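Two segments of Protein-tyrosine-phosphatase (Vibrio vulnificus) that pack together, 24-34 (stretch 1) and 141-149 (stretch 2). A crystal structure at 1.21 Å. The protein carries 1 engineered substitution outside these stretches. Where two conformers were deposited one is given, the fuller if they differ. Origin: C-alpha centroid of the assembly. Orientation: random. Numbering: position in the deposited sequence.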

# COMPACT_ATOMS: atom_id res chain seq x y z
N ARG A 24 4.15 -4.84 -3.36
CA ARG A 24 5.16 -5.72 -3.94
C ARG A 24 6.24 -6.09 -2.93
O ARG A 24 6.74 -7.22 -2.95
N VAL A 25 6.60 -5.17 -2.03
CA VAL A 25 7.53 -5.52 -0.96
C VAL A 25 6.94 -6.63 -0.09
O VAL A 25 7.59 -7.63 0.20
N LEU A 26 5.68 -6.46 0.32
CA LEU A 26 5.03 -7.46 1.16
C LEU A 26 4.85 -8.77 0.40
O LEU A 26 5.01 -9.86 0.97
N GLN A 27 4.50 -8.69 -0.89
CA GLN A 27 4.30 -9.91 -1.67
C GLN A 27 5.58 -10.73 -1.73
O GLN A 27 5.55 -11.96 -1.66
N LYS A 28 6.73 -10.06 -1.87
CA LYS A 28 8.00 -10.77 -1.91
C LYS A 28 8.30 -11.44 -0.58
O LYS A 28 8.84 -12.55 -0.54
N LEU A 29 7.94 -10.80 0.53
CA LEU A 29 8.16 -11.37 1.85
C LEU A 29 7.14 -12.44 2.21
O LEU A 29 7.42 -13.28 3.06
N LEU A 30 5.97 -12.42 1.57
CA LEU A 30 4.88 -13.33 1.91
C LEU A 30 4.39 -14.03 0.65
O LEU A 30 3.27 -13.79 0.18
N PRO A 31 5.21 -14.93 0.09
CA PRO A 31 4.78 -15.66 -1.11
C PRO A 31 3.59 -16.58 -0.87
O PRO A 31 2.97 -17.03 -1.84
N ASN A 32 3.27 -16.89 0.38
CA ASN A 32 2.11 -17.71 0.71
C ASN A 32 0.85 -16.87 0.94
O ASN A 32 -0.14 -17.40 1.45
N LYS A 33 0.89 -15.59 0.60
CA LYS A 33 -0.26 -14.70 0.68
C LYS A 33 -0.51 -14.08 -0.69
O LYS A 33 0.36 -14.10 -1.57
N THR A 34 -1.70 -13.52 -0.86
CA THR A 34 -2.04 -12.74 -2.04
C THR A 34 -2.14 -11.29 -1.61
O THR A 34 -2.96 -10.95 -0.74
N ALA A 141 8.62 -1.59 7.78
CA ALA A 141 7.28 -1.92 8.23
C ALA A 141 6.83 -3.28 7.71
O ALA A 141 6.21 -4.06 8.43
N ALA A 142 7.14 -3.57 6.44
CA ALA A 142 6.71 -4.83 5.83
C ALA A 142 7.44 -6.02 6.44
O ALA A 142 6.84 -7.08 6.66
N GLN A 143 8.74 -5.87 6.72
CA GLN A 143 9.49 -6.94 7.37
C GLN A 143 8.82 -7.35 8.67
O GLN A 143 8.73 -8.55 8.98
N ALA A 144 8.34 -6.38 9.44
CA ALA A 144 7.71 -6.69 10.72
C ALA A 144 6.37 -7.39 10.51
O ALA A 144 6.06 -8.36 11.21
N TRP A 145 5.56 -6.92 9.56
CA TRP A 145 4.29 -7.58 9.28
C TRP A 145 4.51 -9.02 8.82
O TRP A 145 3.74 -9.92 9.19
N ALA A 146 5.55 -9.25 8.01
CA ALA A 146 5.77 -10.58 7.45
C ALA A 146 5.98 -11.63 8.53
O ALA A 146 5.65 -12.80 8.32
N LYS A 147 6.52 -11.25 9.68
CA LYS A 147 6.74 -12.20 10.76
C LYS A 147 5.47 -12.52 11.54
O LYS A 147 5.50 -13.45 12.36
N LYS A 148 4.38 -11.81 11.30
CA LYS A 148 3.17 -11.94 12.11
C LYS A 148 1.96 -12.44 11.33
O LYS A 148 0.92 -12.68 11.95
N LEU A 149 2.07 -12.61 10.02
CA LEU A 149 0.94 -13.03 9.21
C LEU A 149 1.15 -14.43 8.65
O LEU A 149 0.19 -15.17 8.44
OXT LEU A 149 2.27 -14.86 8.39

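Leucines on one helix meet alanines on the other here, and the CA atoms of Leu 26 and Ala 142 lie 5.6 Å apart. Ala 142 points toward stretch 1 and is met by Val 25 (t), whose CG1 lies 3.7 Å from its CB, and by Leu 29 (m, t), whose CD1 lies equally near that CB. Leu 26 (t, p) leaves its CA sideways, yet its CD1 comes within 4.2 Å of Trp 145 CB; the indole itself leads away, its NE1 satisfied elsewhere in the structure. Further along, Leu 30 (m, t) reaches Ala 146 and sets its CD1 4.1 Å from CD1 of Leu 149 (m, t).

Polar groups gather at the chain end. Lys 33 (m, m, t, t) extends so that NZ donates to Leu 149 O at 2.9 Å, while OXT, 4.3 Å from that NZ, is too far for a salt bridge. OXT instead accepts from water 1 at 2.8 Å, and the same water accepts from Asn 32 ND2 at 3.0 Å, bridging the stretches. Within stretch 1, the turn is braced by Gln 27 NE2, which donates to Lys 33 O at 2.9 Å and nearly straight, and by Lys 33 N, bonded to Leu 30 O at 3.0 Å.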

# COMPACT_ATOMS: atom_id res chain seq x y z
CB ARG A 24 5.77 -5.06 -5.19
CG ARG A 24 4.75 -4.76 -6.28
CD ARG A 24 4.10 -6.02 -6.84
NE ARG A 24 3.12 -5.71 -7.88
CZ ARG A 24 3.42 -5.51 -9.17
NH1 ARG A 24 4.67 -5.58 -9.59
NH2 ARG A 24 2.45 -5.22 -10.03
CB VAL A 25 7.90 -4.28 -0.13
CG1 VAL A 25 8.70 -4.67 1.11
CG2 VAL A 25 8.69 -3.29 -0.98
CB LEU A 26 3.70 -6.93 1.67
CG LEU A 26 3.08 -7.63 2.87
CD1 LEU A 26 3.98 -7.54 4.10
CD2 LEU A 26 1.71 -7.03 3.18
CB GLN A 27 3.82 -9.56 -3.07
CG GLN A 27 3.46 -10.76 -3.93
CD GLN A 27 2.28 -11.53 -3.38
OE1 GLN A 27 1.13 -11.26 -3.72
NE2 GLN A 27 2.56 -12.51 -2.51
CB LYS A 28 9.12 -9.80 -2.29
CG LYS A 28 10.48 -10.45 -2.44
CD LYS A 28 11.52 -9.42 -2.84
CE LYS A 28 12.93 -10.00 -2.82
NZ LYS A 28 13.95 -8.93 -3.00
CB LEU A 29 8.07 -10.27 2.92
CG LEU A 29 9.17 -9.22 2.94
CD1 LEU A 29 8.74 -8.02 3.77
CD2 LEU A 29 10.44 -9.82 3.52
CB LEU A 30 3.74 -12.56 2.58
CG LEU A 30 4.06 -12.02 3.98
CD1 LEU A 30 2.95 -11.10 4.46
CD2 LEU A 30 4.26 -13.15 4.97
CB PRO A 31 6.03 -16.43 -1.53
CG PRO A 31 6.83 -16.56 -0.27
CD PRO A 31 6.57 -15.31 0.51
CB ASN A 32 2.40 -18.59 1.93
CG ASN A 32 2.55 -17.79 3.21
OD1 ASN A 32 2.91 -16.61 3.18
ND2 ASN A 32 2.28 -18.43 4.34
CB LYS A 33 -0.02 -13.57 1.68
CG LYS A 33 0.48 -14.02 3.04
CD LYS A 33 -0.58 -14.78 3.81
CE LYS A 33 -0.09 -15.12 5.21
NZ LYS A 33 -1.09 -15.92 5.95
CB THR A 34 -3.37 -13.21 -2.64
OG1 THR A 34 -3.29 -14.60 -2.97
CG2 THR A 34 -3.70 -12.42 -3.90
CB ALA A 141 6.31 -0.83 7.79
CB ALA A 142 6.95 -4.78 4.33
CB GLN A 143 10.92 -6.48 7.67
CG GLN A 143 11.82 -6.35 6.47
CD GLN A 143 13.19 -5.84 6.85
OE1 GLN A 143 13.69 -6.14 7.93
NE2 GLN A 143 13.80 -5.06 5.97
CB ALA A 144 7.53 -5.41 11.53
CB TRP A 145 3.52 -6.81 8.21
CG TRP A 145 2.64 -5.73 8.77
CD1 TRP A 145 2.76 -4.39 8.58
CD2 TRP A 145 1.49 -5.92 9.61
NE1 TRP A 145 1.76 -3.72 9.25
CE2 TRP A 145 0.97 -4.64 9.89
CE3 TRP A 145 0.86 -7.04 10.15
CZ2 TRP A 145 -0.15 -4.45 10.69
CZ3 TRP A 145 -0.26 -6.85 10.95
CH2 TRP A 145 -0.75 -5.56 11.21
CB ALA A 146 6.96 -10.55 6.49
CB LYS A 147 7.78 -11.65 11.74
CG LYS A 147 9.16 -11.43 11.15
CD LYS A 147 10.11 -10.85 12.19
CE LYS A 147 11.53 -10.79 11.67
NZ LYS A 147 12.49 -10.32 12.71
CB LYS A 148 2.83 -10.59 12.76
CG LYS A 148 3.95 -10.04 13.63
CD LYS A 148 3.65 -8.63 14.09
CE LYS A 148 4.74 -8.11 15.01
NZ LYS A 148 6.08 -8.12 14.36
CB LEU A 149 0.72 -12.04 8.07
CG LEU A 149 0.44 -10.60 8.51
CD1 LEU A 149 0.42 -9.67 7.30
CD2 LEU A 149 -0.86 -10.50 9.28
O HOH W 1 1.96 -17.28 7.12